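Local structure of DyP-type peroxidase (Pleurotus ostreatus PC15, 6FSK) at residues A[11-15]-A[353-357]; A[226-230]-A[387-391]; A[341-345]-A[410-414]. The protein is a heme-containing dye-decolorizing peroxidase that probably uses hydrogen peroxide to oxidise dyes and, at a non-canonical site, manganese(II). The protein carries 1 engineered substitution. All coordinates share one frame; numbering follows the deposited sequence.

Interaction 1: A[11-15]-A[353-357]. With HEM (protoporphyrin IX containing Fe), chain C.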
loop_
_atom_site.group_PDB
_atom_site.type_symbol
_atom_site.label_atom_id
_atom_site.label_comp_id
_atom_site.label_asym_id
_atom_site.label_seq_id
_atom_site.Cartn_x
_atom_site.Cartn_y
_atom_site.Cartn_z
ATOM N N ASP A 11 8.405 -11.360 -0.446
ATOM C CA ASP A 11 7.833 -10.036 -0.643
ATOM C C ASP A 11 7.583 -9.306 0.631
ATOM O O ASP A 11 7.445 -8.059 0.554
ATOM C CB ASP A 11 6.501 -10.096 -1.396
ATOM C CG ASP A 11 6.165 -8.782 -2.157
ATOM O OD1 ASP A 11 7.128 -8.161 -2.710
ATOM O OD2 ASP A 11 4.961 -8.491 -2.282
ATOM N N ILE A 12 7.519 -9.986 1.780
ATOM C CA ILE A 12 7.118 -9.377 3.030
ATOM C C ILE A 12 8.337 -8.562 3.549
ATOM O O ILE A 12 8.233 -7.395 3.775
ATOM C CB ILE A 12 6.639 -10.423 4.070
ATOM C CG1 ILE A 12 5.505 -11.282 3.556
ATOM C CG2 ILE A 12 6.292 -9.765 5.354
ATOM C CD1 ILE A 12 5.320 -12.548 4.293
ATOM N N LEU A 13 9.454 -9.238 3.841
ATOM C CA LEU A 13 10.695 -8.617 4.318
ATOM C C LEU A 13 11.687 -8.757 3.161
ATOM O O LEU A 13 12.109 -9.856 2.765
ATOM C CB LEU A 13 11.223 -9.274 5.574
ATOM C CG LEU A 13 10.357 -9.196 6.818
ATOM C CD1 LEU A 13 11.037 -9.877 8.025
ATOM C CD2 LEU A 13 10.005 -7.776 7.209
ATOM N N GLY A 14 12.014 -7.621 2.604
ATOM C CA GLY A 14 12.819 -7.509 1.417
ATOM C C GLY A 14 12.062 -6.878 0.304
ATOM O O GLY A 14 12.309 -5.723 -0.107
ATOM N N GLY A 15 11.096 -7.629 -0.179
ATOM C CA GLY A 15 10.330 -7.173 -1.327
ATOM C C GLY A 15 10.837 -7.816 -2.617
ATOM O O GLY A 15 12.090 -7.806 -2.921
ATOM N N ILE A 353 2.741 -0.137 8.087
ATOM C CA ILE A 353 2.601 -1.075 6.988
ATOM C C ILE A 353 3.773 -1.006 6.093
ATOM O O ILE A 353 4.434 0.037 5.971
ATOM C CB ILE A 353 1.285 -0.803 6.158
ATOM C CG1 ILE A 353 1.308 0.627 5.539
ATOM C CG2 ILE A 353 0.054 -1.024 6.984
ATOM C CD1 ILE A 353 0.147 0.860 4.591
ATOM N N ILE A 354 4.065 -2.162 5.443
ATOM C CA ILE A 354 5.093 -2.192 4.450
ATOM C C ILE A 354 4.384 -2.241 3.113
ATOM O O ILE A 354 3.660 -3.171 2.844
ATOM C CB ILE A 354 6.052 -3.401 4.595
ATOM C CG1 ILE A 354 6.894 -3.245 5.863
ATOM C CG2 ILE A 354 6.902 -3.538 3.373
ATOM C CD1 ILE A 354 7.682 -4.511 6.153
ATOM N N ARG A 355 4.679 -1.273 2.237
ATOM C CA ARG A 355 4.020 -1.201 0.901
ATOM C C ARG A 355 4.881 -1.748 -0.197
ATOM O O ARG A 355 6.120 -1.554 -0.224
ATOM C CB ARG A 355 3.688 0.235 0.569
ATOM C CG ARG A 355 2.647 0.813 1.460
ATOM C CD ARG A 355 2.552 2.338 1.375
ATOM N NE ARG A 355 3.799 2.979 1.824
ATOM C CZ ARG A 355 4.475 3.847 1.078
ATOM N NH1 ARG A 355 4.035 4.269 -0.118
ATOM N NH2 ARG A 355 5.605 4.297 1.527
ATOM N N ARG A 356 4.268 -2.482 -1.123
ATOM C CA ARG A 356 4.975 -3.084 -2.252
ATOM C C ARG A 356 4.200 -2.711 -3.561
ATOM O O ARG A 356 4.033 -3.603 -4.401
ATOM C CB ARG A 356 5.121 -4.590 -2.125
ATOM C CG ARG A 356 5.786 -5.060 -0.891
ATOM C CD ARG A 356 7.276 -4.741 -0.866
ATOM N NE ARG A 356 7.911 -5.290 0.301
ATOM C CZ ARG A 356 8.918 -4.752 0.993
ATOM N NH1 ARG A 356 9.435 -3.606 0.679
ATOM N NH2 ARG A 356 9.404 -5.417 2.058
ATOM N N GLY A 357 3.770 -1.472 -3.703
ATOM C CA GLY A 357 2.998 -1.049 -4.911
ATOM C C GLY A 357 3.760 -1.135 -6.187
ATOM O O GLY A 357 5.026 -1.082 -6.231
HETATM C CHA HEM C . 3.151 7.328 1.213
HETATM C CHB HEM C . 0.972 7.893 -3.050
HETATM C CHC HEM C . -2.461 4.832 -1.627
HETATM C CHD HEM C . -0.456 4.494 2.771
HETATM C C1A HEM C . 2.893 7.768 -0.086
HETATM C C2A HEM C . 3.709 8.657 -0.853
HETATM C C3A HEM C . 3.134 8.780 -2.058
HETATM C C4A HEM C . 1.917 8.029 -2.005
HETATM C CMA HEM C . 3.587 9.654 -3.176
HETATM C CAA HEM C . 4.970 9.340 -0.346
HETATM C CBA HEM C . 6.302 8.652 -0.610
HETATM C CGA HEM C . 6.484 7.395 0.200
HETATM O O1A HEM C . 6.756 7.462 1.400
HETATM O O2A HEM C . 6.376 6.294 -0.397
HETATM C C1B HEM C . -0.187 7.111 -3.069
HETATM C C2B HEM C . -1.048 6.932 -4.147
HETATM C C3B HEM C . -2.019 6.046 -3.803
HETATM C C4B HEM C . -1.719 5.700 -2.406
HETATM C CMB HEM C . -0.958 7.638 -5.477
HETATM C CAB HEM C . -3.197 5.493 -4.508
HETATM C CBB HEM C . -3.301 5.463 -5.818
HETATM C C1C HEM C . -2.327 4.509 -0.311
HETATM C C2C HEM C . -3.157 3.731 0.506
HETATM C C3C HEM C . -2.631 3.640 1.762
HETATM C C4C HEM C . -1.371 4.343 1.711
HETATM C CMC HEM C . -4.425 3.077 0.024
HETATM C CAC HEM C . -3.123 3.029 3.027
HETATM C CBC HEM C . -4.429 2.853 3.316
HETATM C C1D HEM C . 0.741 5.207 2.656
HETATM C C2D HEM C . 1.744 5.171 3.764
HETATM C C3D HEM C . 2.787 5.949 3.281
HETATM C C4D HEM C . 2.350 6.455 1.991
HETATM C CMD HEM C . 1.684 4.442 5.047
HETATM C CAD HEM C . 4.075 6.334 4.001
HETATM C CBD HEM C . 3.918 7.525 4.893
HETATM C CGD HEM C . 5.173 7.796 5.685
HETATM O O1D HEM C . 5.564 8.987 5.614
HETATM O O2D HEM C . 5.770 6.887 6.225
HETATM N NA HEM C . 1.710 7.452 -0.757
HETATM N NB HEM C . -0.644 6.429 -1.991
HETATM N NC HEM C . -1.275 4.993 0.505
HETATM N ND HEM C . 1.119 6.034 1.680
HETATM FE FE HEM C . 0.202 6.297 -0.108
HETATM O O HOH W 1 11.520 -4.916 3.917
#

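Interaction 2: A[226-230]-A[387-391]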
loop_
_atom_site.group_PDB
_atom_site.type_symbol
_atom_site.label_atom_id
_atom_site.label_comp_id
_atom_site.label_asym_id
_atom_site.label_seq_id
_atom_site.Cartn_x
_atom_site.Cartn_y
_atom_site.Cartn_z
ATOM N N ARG A 226 -1.607 -10.342 19.226
ATOM C CA ARG A 226 -2.535 -11.451 19.066
ATOM C C ARG A 226 -1.840 -12.794 18.997
ATOM O O ARG A 226 -2.506 -13.796 18.646
ATOM C CB ARG A 226 -3.417 -11.197 17.795
ATOM C CG ARG A 226 -4.155 -9.910 17.847
ATOM C CD ARG A 226 -4.807 -9.610 16.481
ATOM N NE ARG A 226 -5.663 -8.446 16.542
ATOM C CZ ARG A 226 -5.226 -7.165 16.436
ATOM N NH1 ARG A 226 -3.966 -6.894 16.349
ATOM N NH2 ARG A 226 -6.086 -6.215 16.369
ATOM N N ALA A 227 -0.557 -12.920 19.328
ATOM C CA ALA A 227 0.157 -14.158 19.112
ATOM C C ALA A 227 -0.520 -15.346 19.788
ATOM O O ALA A 227 -0.633 -16.383 19.141
ATOM C CB ALA A 227 1.609 -14.017 19.555
ATOM N N ALA A 228 -0.971 -15.210 21.051
ATOM C CA ALA A 228 -1.546 -16.375 21.780
ATOM C C ALA A 228 -2.832 -16.879 21.180
ATOM O O ALA A 228 -3.136 -18.083 21.270
ATOM C CB ALA A 228 -1.761 -16.027 23.233
ATOM N N ALA A 229 -3.592 -15.989 20.540
ATOM C CA ALA A 229 -4.821 -16.326 19.909
ATOM C C ALA A 229 -4.635 -16.998 18.553
ATOM O O ALA A 229 -5.603 -17.580 18.035
ATOM C CB ALA A 229 -5.706 -15.095 19.754
ATOM N N ARG A 230 -3.443 -16.956 17.965
ATOM C CA ARG A 230 -3.277 -17.391 16.627
ATOM C C ARG A 230 -2.667 -18.817 16.585
ATOM O O ARG A 230 -1.887 -19.186 17.483
ATOM C CB ARG A 230 -2.338 -16.369 15.930
ATOM C CG ARG A 230 -3.129 -15.092 15.599
ATOM C CD ARG A 230 -2.251 -14.043 14.964
ATOM N NE ARG A 230 -3.114 -12.997 14.425
ATOM C CZ ARG A 230 -2.737 -11.767 14.016
ATOM N NH1 ARG A 230 -1.459 -11.394 14.102
ATOM N NH2 ARG A 230 -3.672 -10.959 13.499
ATOM N N SER A 387 0.933 -7.462 10.361
ATOM C CA SER A 387 0.384 -8.568 11.061
ATOM C C SER A 387 -1.030 -8.331 11.493
ATOM O O SER A 387 -1.637 -9.172 12.186
ATOM C CB SER A 387 1.247 -8.939 12.270
ATOM O OG SER A 387 1.198 -7.893 13.206
ATOM N N SER A 388 -1.640 -7.199 11.094
ATOM C CA SER A 388 -3.011 -6.925 11.444
ATOM C C SER A 388 -3.566 -5.909 10.448
ATOM O O SER A 388 -3.211 -4.744 10.451
ATOM C CB SER A 388 -3.128 -6.352 12.835
ATOM O OG SER A 388 -4.449 -5.976 13.195
ATOM N N ILE A 389 -4.501 -6.358 9.632
ATOM C CA ILE A 389 -5.281 -5.422 8.742
ATOM C C ILE A 389 -6.180 -4.539 9.591
ATOM O O ILE A 389 -6.317 -3.304 9.364
ATOM C CB ILE A 389 -6.086 -6.219 7.703
ATOM C CG1 ILE A 389 -5.157 -7.083 6.882
ATOM C CG2 ILE A 389 -6.872 -5.258 6.772
ATOM C CD1 ILE A 389 -5.918 -7.950 5.862
ATOM N N ASP A 390 -6.718 -5.126 10.679
ATOM C CA ASP A 390 -7.572 -4.370 11.586
ATOM C C ASP A 390 -6.791 -3.164 12.172
ATOM O O ASP A 390 -7.301 -2.037 12.187
ATOM C CB ASP A 390 -8.039 -5.176 12.755
ATOM C CG ASP A 390 -9.047 -6.256 12.388
ATOM O OD1 ASP A 390 -9.658 -6.216 11.313
ATOM O OD2 ASP A 390 -9.244 -7.170 13.309
ATOM N N ASP A 391 -5.537 -3.379 12.522
ATOM C CA ASP A 391 -4.734 -2.308 13.133
ATOM C C ASP A 391 -4.097 -1.410 12.111
ATOM O O ASP A 391 -3.829 -0.206 12.381
ATOM C CB ASP A 391 -3.563 -2.849 13.983
ATOM C CG ASP A 391 -3.986 -3.560 15.276
ATOM O OD1 ASP A 391 -5.131 -3.478 15.715
ATOM O OD2 ASP A 391 -3.080 -4.231 15.867
HETATM O O HOH W 2 -1.589 -8.477 15.572
HETATM O O HOH W 3 -8.788 -7.190 15.807
#

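Interaction 3: A[341-345]-A[410-414]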
loop_
_atom_site.group_PDB
_atom_site.type_symbol
_atom_site.label_atom_id
_atom_site.label_comp_id
_atom_site.label_asym_id
_atom_site.label_seq_id
_atom_site.Cartn_x
_atom_site.Cartn_y
_atom_site.Cartn_z
ATOM N N GLY A 341 4.071 12.178 19.803
ATOM C CA GLY A 341 4.573 13.236 20.719
ATOM C C GLY A 341 3.507 13.516 21.746
ATOM O O GLY A 341 2.424 12.918 21.721
ATOM N N PRO A 342 3.726 14.540 22.625
ATOM C CA PRO A 342 2.674 14.980 23.520
ATOM C C PRO A 342 1.474 15.523 22.688
ATOM O O PRO A 342 1.701 16.052 21.612
ATOM C CB PRO A 342 3.321 16.189 24.241
ATOM C CG PRO A 342 4.777 15.988 24.112
ATOM C CD PRO A 342 4.995 15.257 22.817
ATOM N N PRO A 343 0.233 15.400 23.168
ATOM C CA PRO A 343 -0.121 14.912 24.501
ATOM C C PRO A 343 -0.275 13.396 24.590
ATOM O O PRO A 343 -0.255 12.834 25.677
ATOM C CB PRO A 343 -1.485 15.531 24.765
ATOM C CG PRO A 343 -2.061 15.795 23.413
ATOM C CD PRO A 343 -0.852 16.117 22.525
ATOM N N LEU A 344 -0.514 12.716 23.474
ATOM C CA LEU A 344 -0.887 11.314 23.552
ATOM C C LEU A 344 0.290 10.379 23.891
ATOM O O LEU A 344 0.059 9.384 24.525
ATOM C CB LEU A 344 -1.513 10.862 22.238
ATOM C CG LEU A 344 -2.750 11.681 21.802
ATOM C CD1 LEU A 344 -3.219 11.188 20.398
ATOM C CD2 LEU A 344 -3.833 11.466 22.820
ATOM N N LYS A 345 1.460 10.671 23.359
ATOM C CA LYS A 345 2.644 9.782 23.427
ATOM C C LYS A 345 2.238 8.342 23.079
ATOM O O LYS A 345 2.455 7.338 23.830
ATOM C CB LYS A 345 3.274 9.866 24.824
ATOM C CG LYS A 345 3.647 11.286 25.240
ATOM C CD LYS A 345 5.153 11.514 25.184
ATOM C CE LYS A 345 5.856 10.825 26.354
ATOM N NZ LYS A 345 7.189 11.407 26.697
ATOM N N ALA A 410 -8.082 13.295 17.725
ATOM C CA ALA A 410 -7.255 12.399 18.524
ATOM C C ALA A 410 -6.519 13.149 19.572
ATOM O O ALA A 410 -6.501 12.679 20.754
ATOM C CB ALA A 410 -6.262 11.667 17.667
ATOM N N VAL A 411 -5.916 14.289 19.231
ATOM C CA VAL A 411 -5.125 14.989 20.246
ATOM C C VAL A 411 -5.978 15.796 21.235
ATOM O O VAL A 411 -5.615 15.923 22.408
ATOM C CB VAL A 411 -4.000 15.864 19.741
ATOM C CG1 VAL A 411 -2.970 15.019 19.094
ATOM C CG2 VAL A 411 -4.506 16.967 18.790
ATOM N N THR A 412 -7.115 16.318 20.803
ATOM C CA THR A 412 -7.990 17.049 21.741
ATOM C C THR A 412 -8.767 16.089 22.627
ATOM O O THR A 412 -9.287 16.540 23.660
ATOM C CB THR A 412 -8.917 18.023 21.025
ATOM O OG1 THR A 412 -9.723 17.291 20.130
ATOM C CG2 THR A 412 -8.103 19.096 20.334
ATOM N N SER A 413 -8.725 14.766 22.356
ATOM C CA SER A 413 -9.282 13.757 23.277
ATOM C C SER A 413 -8.612 13.910 24.671
ATOM O O SER A 413 -9.263 13.623 25.646
ATOM C CB SER A 413 -9.099 12.327 22.777
ATOM O OG SER A 413 -7.745 11.964 22.889
ATOM N N ALA A 414 -7.344 14.340 24.706
ATOM C CA ALA A 414 -6.530 14.320 25.925
ATOM C C ALA A 414 -6.628 15.611 26.718
ATOM O O ALA A 414 -6.247 15.633 27.871
ATOM C CB ALA A 414 -5.078 14.027 25.566
#

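Interaction 1: A[11-15]-A[353-357]
Loop 11-15 passes the edge strand 354-360 without backbone pairing: the CA of Ile12 is 7.6 Å from that of Ile354, and the CA of Gly15 is 6.8 Å from that of Arg356. The Arg356 side chain spans the two segments. Its NE gives a hydrogen bond to Asp11 O (2.8 Å), nearly in line with the carbonyl (C=O...N 164°). Its NH2 reaches Ile12 O (2.9 Å) from above the carbonyl plane. The same NH2 and Gly14 N both donate to one water. The chain bends at chi2 (-70°), and the guanidinium lies between two surfaces. Ile354 CG2 sits over the centre of one face, 3.3 Å above the plane. Gly15, with no side chain, lies on the other face, its CA 3.5 Å from Arg356 NE. Farther along, Ile354 CD1 meets Leu13 CD2 at 4.1 Å. Strand alternation sends Arg355 the other way, to the heme. There NH1 and NH2 of Arg355 both bond the propionate oxygen O2A, and its guanidinium face lies over C3D of the porphyrin. Its NH1 also pairs with Asp191, the aspartate of the GXXDG motif of DyP peroxidases. The Asp11 carboxylate makes no salt bridge to Arg356. It slides alongside the arginine methylenes, while OD2 bonds Tyr385 OH of strand 379-386 and OD1 bonds Leu16 N.

Interaction 2: A[226-230]-A[387-391]
The turn after strand 379-386 carries an ST motif at Ser388, and Arg226 and Arg230 reach this turn from loop 226-230. Arg226 is extended from CG to NE and meets Asp391 end-on. Its NH1 bonds OD2 of Asp391 at 2.8 Å (172°), and its NH2 bonds OD1 of Asp391 at 3.0 Å (167°). This is a two-nitrogen salt bridge. Both oxygens lie close to the guanidinium plane, but the nitrogens meet them from above the carboxylate plane, the two planes being 53° apart. In the ST motif Ser388 OG accepts from Asp391 N (2.9 Å), which closes the turn at the residue whose carboxylate Arg226 grips. The same OG lies over one face of the Arg226 guanidinium, offset to its rim. A water bridges Arg226 NH2 to OD2 of Asp390, which also takes Asn96 N. Across the contact, Arg230 meets a backbone oxygen. Its NH1 bonds Ser387 O (2.9 Å) in the carbonyl plane, and its NH2 adds a weak bond to the same oxygen. The CB of Arg226 covers one face of this second guanidinium. Arg230 also has partners outside the turn: NE bonds Leu93 O, and NH1 forms a salt bridge with Asp224.

Interaction 3: A[341-345]-A[410-414]
Pro343 and Leu344 carry the contact with helix 408-412 and the residues that follow it. Gly341 is the first residue to leave helical geometry after helix 337-340. Its O accepts from Lys345 N at 2.9 Å, closing the turn. Pro342 stays clear of the partner, and the peptide bond that follows it is cis. The backbone here is consistent with a type VI (cis-proline) turn, which brings Pro343 CB toward segment 410-414. Pro343 CG rests 3.7 Å from Val411 O, and its CB lies 4.0 Å from Ala414 CB. Pro343 and Val411 cross at about a right angle. Leu344 comes next and does the most. With CG anti to the carbonyl carbon (chi1 -57°), the leucine fork faces Ala410 O, with Leu344 CD1 and CD2 each 3.6 Å from it. CD1 also touches Ala410 CB and lies 4.1 Å from Val411 CG1. CD2 turns to Ala414 CB and to Ser413 OG. Ser413 OG donates to Ala410 O at 2.6 Å, so the oxygen that the leucine methyls touch has a polar partner within its own segment. The contact is van der Waals packing, partly against carbonyl oxygens. It lies near the surface, with Leu339 of helix 337-340 touching both Leu344 and Ala410. Helix 315-318 also touches it, Val317 against Pro343 and Leu316 against Val411.

In the fold
The three contacts do not touch. The centres of interactions 1 and 2 are about 18 Å apart. Those of interactions 2 and 3 are about 25 Å apart. Those of interactions 1 and 3 are about 30 Å apart. The chain order is 11-15, 226-230, 341-345, 353-357, 387-391, 410-414, so the segments of each pair of interactions alternate. Strands 354-360 and 379-386 are antiparallel neighbours at one border of the sheet. Interaction 1 uses the first; segment 387-391 of interaction 2 directly follows the second. Interaction 1 joins the N-terminal and C-terminal family regions on the strand whose other side carries heme-binding Arg355. Interaction 2 joins two loops; interaction 3, farther out, joins a loop to helix 408-412.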